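Local atomic coordinates of ribosomal RNA small subunit methyltransferase E (Legionella pneumophila, PDB entry 5O95), a protein that probably methylates the uracil N3 of uridine 1498 in 16S ribosomal RNA of the assembled small subunit, with S-adenosyl-L-methionine as methyl donor. Residues L113-E116 / R117-V120; E125-A128 / K129-Q133; H132-L135 / N136-I139; L159-F162 / V163-A166. All coordinates share one frame; numbering follows the deposited sequence.

In the fold
Contacts 1 to 4 run in order along the methyltransferase domain, contacts 2 and 3 sharing His-132 and Gln-133. Contact 1 is the turn leaving strand 109-114; contacts 2 and 3 are successive turns of helix 124-145, which links that strand to 152-158; contact 4 is helix 159-165. Contact 2 is a lysine-rich surface stretch, whereas contact 3 turns Trp-134 and Ile-138 into the core. Contacts 1 and 4 are partly buried: most charged residues stay exposed while Leu-113 packs on buried Leu-159 and Phe-162. Alternate residues of strand 109-114 face the two helices, which cover opposite sides of the sheet. Water and sulfur bonding mark contact 1, a Gln-161 to Glu-165 side-chain hydrogen bond contact 4.

Contact 1: L113-E116 / R117-V120; sequences LITE and RCQV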
loop_
_atom_site.group_PDB
_atom_site.type_symbol
_atom_site.label_atom_id
_atom_site.label_comp_id
_atom_site.label_asym_id
_atom_site.label_seq_id
_atom_site.Cartn_x
_atom_site.Cartn_y
_atom_site.Cartn_z
ATOM N N LEU B 113 -5.135 15.140 -9.745
ATOM C CA LEU B 113 -5.359 15.209 -11.176
ATOM C C LEU B 113 -6.843 15.043 -11.468
ATOM O O LEU B 113 -7.512 14.200 -10.867
ATOM C CB LEU B 113 -4.565 14.101 -11.877
ATOM C CG LEU B 113 -4.416 14.187 -13.396
ATOM C CD1 LEU B 113 -3.658 15.456 -13.815
ATOM C CD2 LEU B 113 -3.718 12.943 -13.915
ATOM N N ILE B 114 -7.353 15.850 -12.392
ATOM C CA ILE B 114 -8.722 15.718 -12.886
ATOM C C ILE B 114 -8.628 15.218 -14.312
ATOM O O ILE B 114 -7.941 15.824 -15.145
ATOM C CB ILE B 114 -9.481 17.053 -12.806
ATOM C CG1 ILE B 114 -9.377 17.615 -11.384
ATOM C CG2 ILE B 114 -10.927 16.841 -13.216
ATOM C CD1 ILE B 114 -9.746 19.092 -11.288
ATOM N N THR B 115 -9.281 14.085 -14.583
ATOM C CA THR B 115 -9.306 13.470 -15.894
ATOM C C THR B 115 -10.753 13.187 -16.255
ATOM O O THR B 115 -11.661 13.332 -15.429
ATOM C CB THR B 115 -8.484 12.169 -15.937
ATOM O OG1 THR B 115 -9.252 11.097 -15.382
ATOM C CG2 THR B 115 -7.189 12.316 -15.156
ATOM N N GLU B 116 -10.947 12.764 -17.508
ATOM C CA GLU B 116 -12.287 12.677 -18.082
ATOM C C GLU B 116 -13.132 11.628 -17.371
ATOM O O GLU B 116 -14.341 11.820 -17.181
ATOM C CB GLU B 116 -12.175 12.384 -19.576
ATOM C CG GLU B 116 -13.496 12.283 -20.320
ATOM C CD GLU B 116 -13.311 12.138 -21.826
ATOM O OE1 GLU B 116 -12.779 13.074 -22.463
ATOM O OE2 GLU B 116 -13.686 11.081 -22.373
ATOM N N ARG B 117 -12.514 10.530 -16.933
ATOM C CA ARG B 117 -13.251 9.419 -16.349
ATOM C C ARG B 117 -13.236 9.388 -14.820
ATOM O O ARG B 117 -13.619 8.370 -14.236
ATOM C CB ARG B 117 -12.755 8.098 -16.925
ATOM C CG ARG B 117 -12.876 8.078 -18.428
ATOM C CD ARG B 117 -12.587 6.714 -18.995
ATOM N NE ARG B 117 -12.864 6.654 -20.426
ATOM C CZ ARG B 117 -12.413 5.678 -21.209
ATOM N NH1 ARG B 117 -11.660 4.716 -20.686
ATOM N NH2 ARG B 117 -12.706 5.662 -22.506
ATOM N N CYS B 118 -12.824 10.466 -14.154
ATOM C CA CYS B 118 -12.908 10.475 -12.699
ATOM C C CYS B 118 -14.362 10.384 -12.249
ATOM O O CYS B 118 -15.274 10.887 -12.910
ATOM C CB CYS B 118 -12.252 11.734 -12.127
ATOM S SG CYS B 118 -10.470 11.756 -12.368
ATOM N N GLN B 119 -14.579 9.712 -11.119
ATOM C CA GLN B 119 -15.935 9.459 -10.644
ATOM C C GLN B 119 -16.546 10.637 -9.895
ATOM O O GLN B 119 -17.737 10.589 -9.568
ATOM C CB GLN B 119 -15.954 8.227 -9.730
ATOM C CG GLN B 119 -15.827 6.897 -10.450
ATOM C CD GLN B 119 -15.742 5.724 -9.491
ATOM O OE1 GLN B 119 -14.662 5.391 -8.999
ATOM N NE2 GLN B 119 -16.883 5.092 -9.217
ATOM N N VAL B 120 -15.775 11.689 -9.621
ATOM C CA VAL B 120 -16.137 12.657 -8.597
ATOM C C VAL B 120 -15.963 14.076 -9.112
ATOM O O VAL B 120 -15.265 14.330 -10.097
ATOM C CB VAL B 120 -15.310 12.467 -7.310
ATOM C CG1 VAL B 120 -15.675 11.152 -6.648
ATOM C CG2 VAL B 120 -13.835 12.506 -7.640
HETATM O O HOH W 1 -9.820 9.673 -17.717
HETATM O O HOH W 2 -14.370 8.785 -21.617
#
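Cys-118 folds its SG back over Thr-115, reaching 3.3 Å from Thr-115 OG1 and accepting a hydrogen bond from Thr-115 N at 3.4 Å. The thiol owes this position to its first torsion (chi1 -68°), which swings SG beside its own backbone N and back along the incoming chain. The same two residues close a type I beta turn, in which Cys-118 N makes a weak bond to Thr-115 O, 3.3 Å long. The turn bends the chain sharply as it leaves strand 109-114 of the parallel sheet, near the cofactor region: the Thr-115 side chain is about 5 Å from Gly-197, a residue that binds S-adenosyl-L-methionine. A small hydroxyl suits this buried corner. Thr-115 OG1, set between N and the carbonyl carbon, donates to a water 2.8 Å away, which also accepts from Arg-117 N and so bridges hydroxyl and amide at the side of the turn. At the exposed apex, Glu-116 and Arg-117 extend outward. A second water, in the guanidinium plane, bridges Glu-116 OE2 and Arg-117 NE, though its leg to OE2 is very short. Arg-117 NH1 is hydrogen-bonded to Gly-200 O, and Glu-116 N to Glu-206 OE2.

Contact 2: E125-A128 / K129-Q133; sequences EKMA and KKMHQ
The peptide carbonyls of Lys-126 and Met-127 are the flat groups here, and each receives the amide of the residue four places on, with that residue's CG close by. Lys-126 O accepts from Lys-130 N at 2.8 Å, with the donor tilted 21° from the carbonyl plane, and has Lys-130 CG at 3.4 Å. Met-127 O receives Met-131 N, also at 2.8 Å but nearly in line with the C=O bond, and Met-131 CG comes within 3.2 Å of it.

Two of the rows along helix 124-145 carry side-chain contacts. In one, Met-127 and Met-131 run in file, CG to CG at 4.3 Å, and lean on strand 152-158, touching Pro-156. Long, unbranched thioethers suit this place because they can bend to an uneven surface; the Met-131 chain turns at both chi2 and chi3. The helix here belongs to the beta-alpha-beta crossover from strand 109-114 to strand 152-158.

In the other row, Lys-126 and Lys-130 converge toward their ends, CE to CE at 4.2 Å, and Lys-126 NZ is 5.2 Å from Lys-130 NZ. A bend at chi2 (-68°) directs the Lys-130 chain, whose ammonium forms a salt bridge with Glu-96 of helix 94-104. The Glu-96 carboxylate would partly offset the two like charges, which may let the lysine ends come this close.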
loop_
_atom_site.group_PDB
_atom_site.type_symbol
_atom_site.label_atom_id
_atom_site.label_comp_id
_atom_site.label_asym_id
_atom_site.label_seq_id
_atom_site.Cartn_x
_atom_site.Cartn_y
_atom_site.Cartn_z
ATOM N N GLU B 125 -14.595 25.442 -2.676
ATOM C CA GLU B 125 -14.426 25.543 -1.231
ATOM C C GLU B 125 -14.133 24.182 -0.616
ATOM O O GLU B 125 -13.355 24.085 0.340
ATOM C CB GLU B 125 -15.626 26.235 -0.577
ATOM C CG GLU B 125 -16.747 25.326 -0.109
ATOM C CD GLU B 125 -17.868 26.108 0.558
ATOM O OE1 GLU B 125 -17.931 27.340 0.349
ATOM O OE2 GLU B 125 -18.679 25.498 1.290
ATOM N N LYS B 126 -14.722 23.123 -1.166
ATOM C CA LYS B 126 -14.411 21.784 -0.687
ATOM C C LYS B 126 -12.998 21.384 -1.076
ATOM O O LYS B 126 -12.300 20.707 -0.309
ATOM C CB LYS B 126 -15.425 20.790 -1.262
ATOM C CG LYS B 126 -15.254 19.377 -0.735
ATOM C CD LYS B 126 -15.621 19.304 0.735
ATOM C CE LYS B 126 -15.281 17.946 1.303
ATOM N NZ LYS B 126 -15.696 17.797 2.724
ATOM N N MET B 127 -12.556 21.784 -2.270
ATOM C CA MET B 127 -11.180 21.508 -2.660
ATOM C C MET B 127 -10.197 22.225 -1.736
ATOM O O MET B 127 -9.193 21.636 -1.319
ATOM C CB MET B 127 -10.952 21.883 -4.120
ATOM C CG MET B 127 -9.622 21.421 -4.654
ATOM S SD MET B 127 -9.397 19.623 -4.522
ATOM C CE MET B 127 -10.148 19.060 -6.049
ATOM N N ALA B 128 -10.505 23.469 -1.351
ATOM C CA ALA B 128 -9.608 24.151 -0.416
ATOM C C ALA B 128 -9.532 23.401 0.906
ATOM O O ALA B 128 -8.456 23.285 1.506
ATOM C CB ALA B 128 -10.075 25.588 -0.187
ATOM N N LYS B 129 -10.668 22.888 1.388
ATOM C CA LYS B 129 -10.618 22.112 2.620
ATOM C C LYS B 129 -9.828 20.825 2.422
ATOM O O LYS B 129 -9.075 20.419 3.305
ATOM C CB LYS B 129 -12.024 21.794 3.119
ATOM C CG LYS B 129 -12.800 23.037 3.582
ATOM C CD LYS B 129 -14.189 22.672 4.078
ATOM C CE LYS B 129 -15.043 23.919 4.251
ATOM N NZ LYS B 129 -14.310 24.962 5.021
ATOM N N LYS B 130 -10.029 20.150 1.285
ATOM C CA LYS B 130 -9.278 18.920 1.025
ATOM C C LYS B 130 -7.782 19.185 0.951
ATOM O O LYS B 130 -6.984 18.410 1.485
ATOM C CB LYS B 130 -9.777 18.264 -0.262
ATOM C CG LYS B 130 -11.083 17.527 -0.103
ATOM C CD LYS B 130 -10.860 16.306 0.768
ATOM C CE LYS B 130 -12.026 15.345 0.653
ATOM N NZ LYS B 130 -11.964 14.362 1.769
ATOM N N MET B 131 -7.383 20.286 0.311
ATOM C CA MET B 131 -5.958 20.598 0.209
ATOM C C MET B 131 -5.341 20.858 1.582
ATOM O O MET B 131 -4.200 20.442 1.848
ATOM C CB MET B 131 -5.746 21.782 -0.733
ATOM C CG MET B 131 -6.119 21.495 -2.201
ATOM S SD MET B 131 -4.860 20.407 -2.910
ATOM C CE MET B 131 -3.404 21.479 -2.908
ATOM N N HIS B 132 -6.085 21.524 2.473
ATOM C CA HIS B 132 -5.605 21.728 3.844
ATOM C C HIS B 132 -5.444 20.394 4.559
ATOM O O HIS B 132 -4.400 20.116 5.171
ATOM C CB HIS B 132 -6.590 22.622 4.607
ATOM C CG HIS B 132 -6.149 22.942 6.003
ATOM N ND1 HIS B 132 -5.268 23.965 6.285
ATOM C CD2 HIS B 132 -6.466 22.379 7.196
ATOM C CE1 HIS B 132 -5.049 24.009 7.589
ATOM N NE2 HIS B 132 -5.765 23.060 8.165
ATOM N N GLN B 133 -6.458 19.523 4.432
ATOM C CA GLN B 133 -6.431 18.235 5.108
ATOM C C GLN B 133 -5.339 17.347 4.540
ATOM O O GLN B 133 -4.656 16.648 5.293
ATOM C CB GLN B 133 -7.787 17.547 4.960
ATOM C CG GLN B 133 -8.894 18.289 5.665
ATOM C CD GLN B 133 -10.270 17.820 5.236
ATOM O OE1 GLN B 133 -10.412 16.772 4.601
ATOM N NE2 GLN B 133 -11.292 18.601 5.572
#

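Contact 3: H132-L135 / N136-I139; sequences HQWL and NIII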
loop_
_atom_site.group_PDB
_atom_site.type_symbol
_atom_site.label_atom_id
_atom_site.label_comp_id
_atom_site.label_asym_id
_atom_site.label_seq_id
_atom_site.Cartn_x
_atom_site.Cartn_y
_atom_site.Cartn_z
ATOM N N HIS B 132 -6.085 21.524 2.473
ATOM C CA HIS B 132 -5.605 21.728 3.844
ATOM C C HIS B 132 -5.444 20.394 4.559
ATOM O O HIS B 132 -4.400 20.116 5.171
ATOM C CB HIS B 132 -6.590 22.622 4.607
ATOM C CG HIS B 132 -6.149 22.942 6.003
ATOM N ND1 HIS B 132 -5.268 23.965 6.285
ATOM C CD2 HIS B 132 -6.466 22.379 7.196
ATOM C CE1 HIS B 132 -5.049 24.009 7.589
ATOM N NE2 HIS B 132 -5.765 23.060 8.165
ATOM N N GLN B 133 -6.458 19.523 4.432
ATOM C CA GLN B 133 -6.431 18.235 5.108
ATOM C C GLN B 133 -5.339 17.347 4.540
ATOM O O GLN B 133 -4.656 16.648 5.293
ATOM C CB GLN B 133 -7.787 17.547 4.960
ATOM C CG GLN B 133 -8.894 18.289 5.665
ATOM C CD GLN B 133 -10.270 17.820 5.236
ATOM O OE1 GLN B 133 -10.412 16.772 4.601
ATOM N NE2 GLN B 133 -11.292 18.601 5.572
ATOM N N TRP B 134 -5.163 17.371 3.215
ATOM C CA TRP B 134 -4.139 16.547 2.580
ATOM C C TRP B 134 -2.744 17.010 2.956
ATOM O O TRP B 134 -1.850 16.176 3.170
ATOM C CB TRP B 134 -4.289 16.572 1.064
ATOM C CG TRP B 134 -5.517 15.892 0.585
ATOM C CD1 TRP B 134 -6.262 14.960 1.261
ATOM C CD2 TRP B 134 -6.167 16.102 -0.667
ATOM N NE1 TRP B 134 -7.335 14.568 0.490
ATOM C CE2 TRP B 134 -7.298 15.255 -0.697
ATOM C CE3 TRP B 134 -5.898 16.914 -1.774
ATOM C CZ2 TRP B 134 -8.172 15.209 -1.789
ATOM C CZ3 TRP B 134 -6.777 16.870 -2.865
ATOM C CH2 TRP B 134 -7.889 16.011 -2.861
ATOM N N LEU B 135 -2.530 18.330 3.046
ATOM C CA LEU B 135 -1.226 18.811 3.526
ATOM C C LEU B 135 -0.962 18.307 4.928
ATOM O O LEU B 135 0.160 17.872 5.234
ATOM C CB LEU B 135 -1.131 20.343 3.510
ATOM C CG LEU B 135 0.203 20.875 4.072
ATOM C CD1 LEU B 135 1.334 20.525 3.131
ATOM C CD2 LEU B 135 0.113 22.381 4.289
ATOM N N ASN B 136 -1.972 18.355 5.796
ATOM C CA ASN B 136 -1.756 17.886 7.160
ATOM C C ASN B 136 -1.478 16.383 7.207
ATOM O O ASN B 136 -0.681 15.935 8.026
ATOM C CB ASN B 136 -2.871 18.355 8.103
ATOM C CG ASN B 136 -2.734 19.836 8.474
ATOM O OD1 ASN B 136 -1.646 20.402 8.358
ATOM N ND2 ASN B 136 -3.818 20.450 8.931
ATOM N N ILE B 137 -2.090 15.597 6.317
ATOM C CA ILE B 137 -1.780 14.167 6.260
ATOM C C ILE B 137 -0.341 13.936 5.827
ATOM O O ILE B 137 0.351 13.055 6.359
ATOM C CB ILE B 137 -2.777 13.483 5.317
ATOM C CG1 ILE B 137 -4.126 13.455 5.993
ATOM C CG2 ILE B 137 -2.320 12.066 4.955
ATOM C CD1 ILE B 137 -5.274 13.110 5.030
ATOM N N ILE B 138 0.129 14.707 4.842
ATOM C CA ILE B 138 1.512 14.576 4.397
ATOM C C ILE B 138 2.468 14.942 5.520
ATOM O O ILE B 138 3.454 14.240 5.773
ATOM C CB ILE B 138 1.739 15.436 3.150
ATOM C CG1 ILE B 138 0.924 14.876 1.971
ATOM C CG2 ILE B 138 3.206 15.576 2.851
ATOM C CD1 ILE B 138 0.884 15.830 0.810
ATOM N N ILE B 139 2.178 16.040 6.227
ATOM C CA ILE B 139 3.052 16.438 7.338
ATOM C C ILE B 139 3.088 15.348 8.403
ATOM O O ILE B 139 4.166 14.965 8.898
ATOM C CB ILE B 139 2.602 17.788 7.919
ATOM C CG1 ILE B 139 2.982 18.905 6.956
ATOM C CG2 ILE B 139 3.341 18.064 9.237
ATOM C CD1 ILE B 139 2.271 20.256 7.235
#
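Trp-134 and Ile-137 meet at the edge of the indole, where Ile-137 CD1 sits near the ring plane, 4.3 Å from Trp-134 CD1, in the helix of a beta-alpha-beta unit that joins strands 109-114 and 152-158. This is one of two apolar pairs. In the other, Leu-135 and Ile-139 cross at a slant, with Leu-135 CG 3.8 Å from Ile-139 CD1. Trp-134 and Ile-138 fill the buried side: both touch Met-99 of helix 94-104 and residues of strand 109-114, a place where bulky apolar groups belong. The indole also has a polar anchor, since NE1 is hydrogen-bonded to Glu-96 OE2.

Among the backbone bonds, four amides reach the carbonyls four residues back, as Ile-139 N does to Leu-135 O at 2.9 Å. The isoleucines suit this spiral because chi1 near -70° sets CG1 back over the previous turn while CG2 goes the other way; Ile-138 CG1 thereby lies 3.3 Å from Trp-134 O.

On the exposed side the His-132 ring and the Asn-136 amide lie close. Their planes stand 75° apart, and Asn-136 ND2 is 3.3 Å from His-132 NE2.

Contact 4: L159-F162 / V163-A166; sequences LDQF and VREA
Residues Leu-159 to Glu-165 form two turns of alpha helix, with Val-163 N bonded to Leu-159 O at 3.0 Å, and the helical bonding weakens where Ala-166 leaves the helical conformation, its N making only a weak bond to Phe-162 O. On the outer side, Gln-161 NE2 donates a nearly straight bond to Glu-165 OE2, 2.9 Å long with an N-H...O angle of 168°. OE2 lies close to the amide plane of Gln-161, yet the amide meets it from above the carboxylate plane, the two planes standing 85° apart. Arg-164 folds back over the same turn. A bend at chi3 (44°) lays one guanidinium face over Gln-161 CA and brings NH2 to 3.7 Å from Gln-161 CB, so that a flexible charged chain covers backbone while remaining exposed.

The inner side is apolar: Val-163 CG1 rests 4.1 Å from Leu-159 CD1 and 4.4 Å from Phe-162 CD2. These buried residues pack on Ile-195 of strand 191-196, and the Phe-162 ring meets His-84 edge-to-face. Leu-159 is about 7 Å from the cofactor-binding Gly-197. An amphipathic helix laid on a parallel sheet in this way is characteristic of alpha/beta folds, here the SPOUT-type methyltransferase domain.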
loop_
_atom_site.group_PDB
_atom_site.type_symbol
_atom_site.label_atom_id
_atom_site.label_comp_id
_atom_site.label_asym_id
_atom_site.label_seq_id
_atom_site.Cartn_x
_atom_site.Cartn_y
_atom_site.Cartn_z
ATOM N N LEU B 159 -5.728 17.094 -16.777
ATOM C CA LEU B 159 -4.664 16.318 -17.404
ATOM C C LEU B 159 -3.918 17.129 -18.460
ATOM O O LEU B 159 -2.694 17.005 -18.592
ATOM C CB LEU B 159 -5.258 15.051 -18.015
ATOM C CG LEU B 159 -4.312 14.134 -18.793
ATOM C CD1 LEU B 159 -3.416 13.312 -17.856
ATOM C CD2 LEU B 159 -5.107 13.226 -19.710
ATOM N N ASP B 160 -4.630 17.948 -19.238
ATOM C CA ASP B 160 -3.957 18.678 -20.306
ATOM C C ASP B 160 -2.950 19.681 -19.752
ATOM O O ASP B 160 -1.844 19.816 -20.289
ATOM C CB ASP B 160 -4.958 19.351 -21.252
ATOM C CG ASP B 160 -5.854 20.352 -20.558
ATOM O OD1 ASP B 160 -5.918 20.371 -19.315
ATOM O OD2 ASP B 160 -6.513 21.131 -21.276
ATOM N N GLN B 161 -3.312 20.392 -18.682
ATOM C CA GLN B 161 -2.339 21.267 -18.033
ATOM C C GLN B 161 -1.161 20.475 -17.484
ATOM O O GLN B 161 -0.008 20.909 -17.590
ATOM C CB GLN B 161 -2.994 22.081 -16.918
ATOM C CG GLN B 161 -2.016 23.026 -16.251
ATOM C CD GLN B 161 -2.682 24.009 -15.311
ATOM O OE1 GLN B 161 -3.881 23.928 -15.053
ATOM N NE2 GLN B 161 -1.896 24.944 -14.787
ATOM N N PHE B 162 -1.419 19.305 -16.894
ATOM C CA PHE B 162 -0.320 18.546 -16.311
ATOM C C PHE B 162 0.685 18.110 -17.369
ATOM O O PHE B 162 1.897 18.256 -17.183
ATOM C CB PHE B 162 -0.823 17.342 -15.517
ATOM C CG PHE B 162 0.278 16.597 -14.845
ATOM C CD1 PHE B 162 0.742 16.996 -13.602
ATOM C CD2 PHE B 162 0.876 15.513 -15.472
ATOM C CE1 PHE B 162 1.782 16.311 -12.986
ATOM C CE2 PHE B 162 1.917 14.833 -14.866
ATOM C CZ PHE B 162 2.371 15.234 -13.625
ATOM N N VAL B 163 0.206 17.555 -18.486
ATOM C CA VAL B 163 1.154 17.106 -19.499
ATOM C C VAL B 163 1.848 18.283 -20.182
ATOM O O VAL B 163 3.011 18.169 -20.590
ATOM C CB VAL B 163 0.515 16.110 -20.487
ATOM C CG1 VAL B 163 -0.166 14.979 -19.719
ATOM C CG2 VAL B 163 -0.450 16.804 -21.441
ATOM N N ARG B 164 1.170 19.431 -20.298
ATOM C CA ARG B 164 1.788 20.585 -20.943
ATOM C C ARG B 164 2.967 21.100 -20.121
ATOM O O ARG B 164 4.001 21.485 -20.680
ATOM C CB ARG B 164 0.736 21.675 -21.176
ATOM C CG ARG B 164 1.246 23.098 -21.007
ATOM C CD ARG B 164 0.291 24.113 -21.633
ATOM N NE ARG B 164 -1.107 23.832 -21.318
ATOM C CZ ARG B 164 -1.763 24.354 -20.287
ATOM N NH1 ARG B 164 -1.149 25.193 -19.463
ATOM N NH2 ARG B 164 -3.036 24.036 -20.081
ATOM N N GLU B 165 2.849 21.059 -18.795
ATOM C CA GLU B 165 3.844 21.651 -17.912
ATOM C C GLU B 165 4.929 20.683 -17.461
ATOM O O GLU B 165 5.962 21.136 -16.951
ATOM C CB GLU B 165 3.166 22.230 -16.667
ATOM C CG GLU B 165 2.189 23.346 -16.979
ATOM C CD GLU B 165 1.453 23.839 -15.749
ATOM O OE1 GLU B 165 1.494 23.157 -14.702
ATOM O OE2 GLU B 165 0.824 24.910 -15.836
ATOM N N ALA B 166 4.725 19.373 -17.622
ATOM C CA ALA B 166 5.654 18.391 -17.077
ATOM C C ALA B 166 7.010 18.506 -17.765
ATOM O O ALA B 166 7.104 18.417 -18.994
ATOM C CB ALA B 166 5.084 16.984 -17.251
#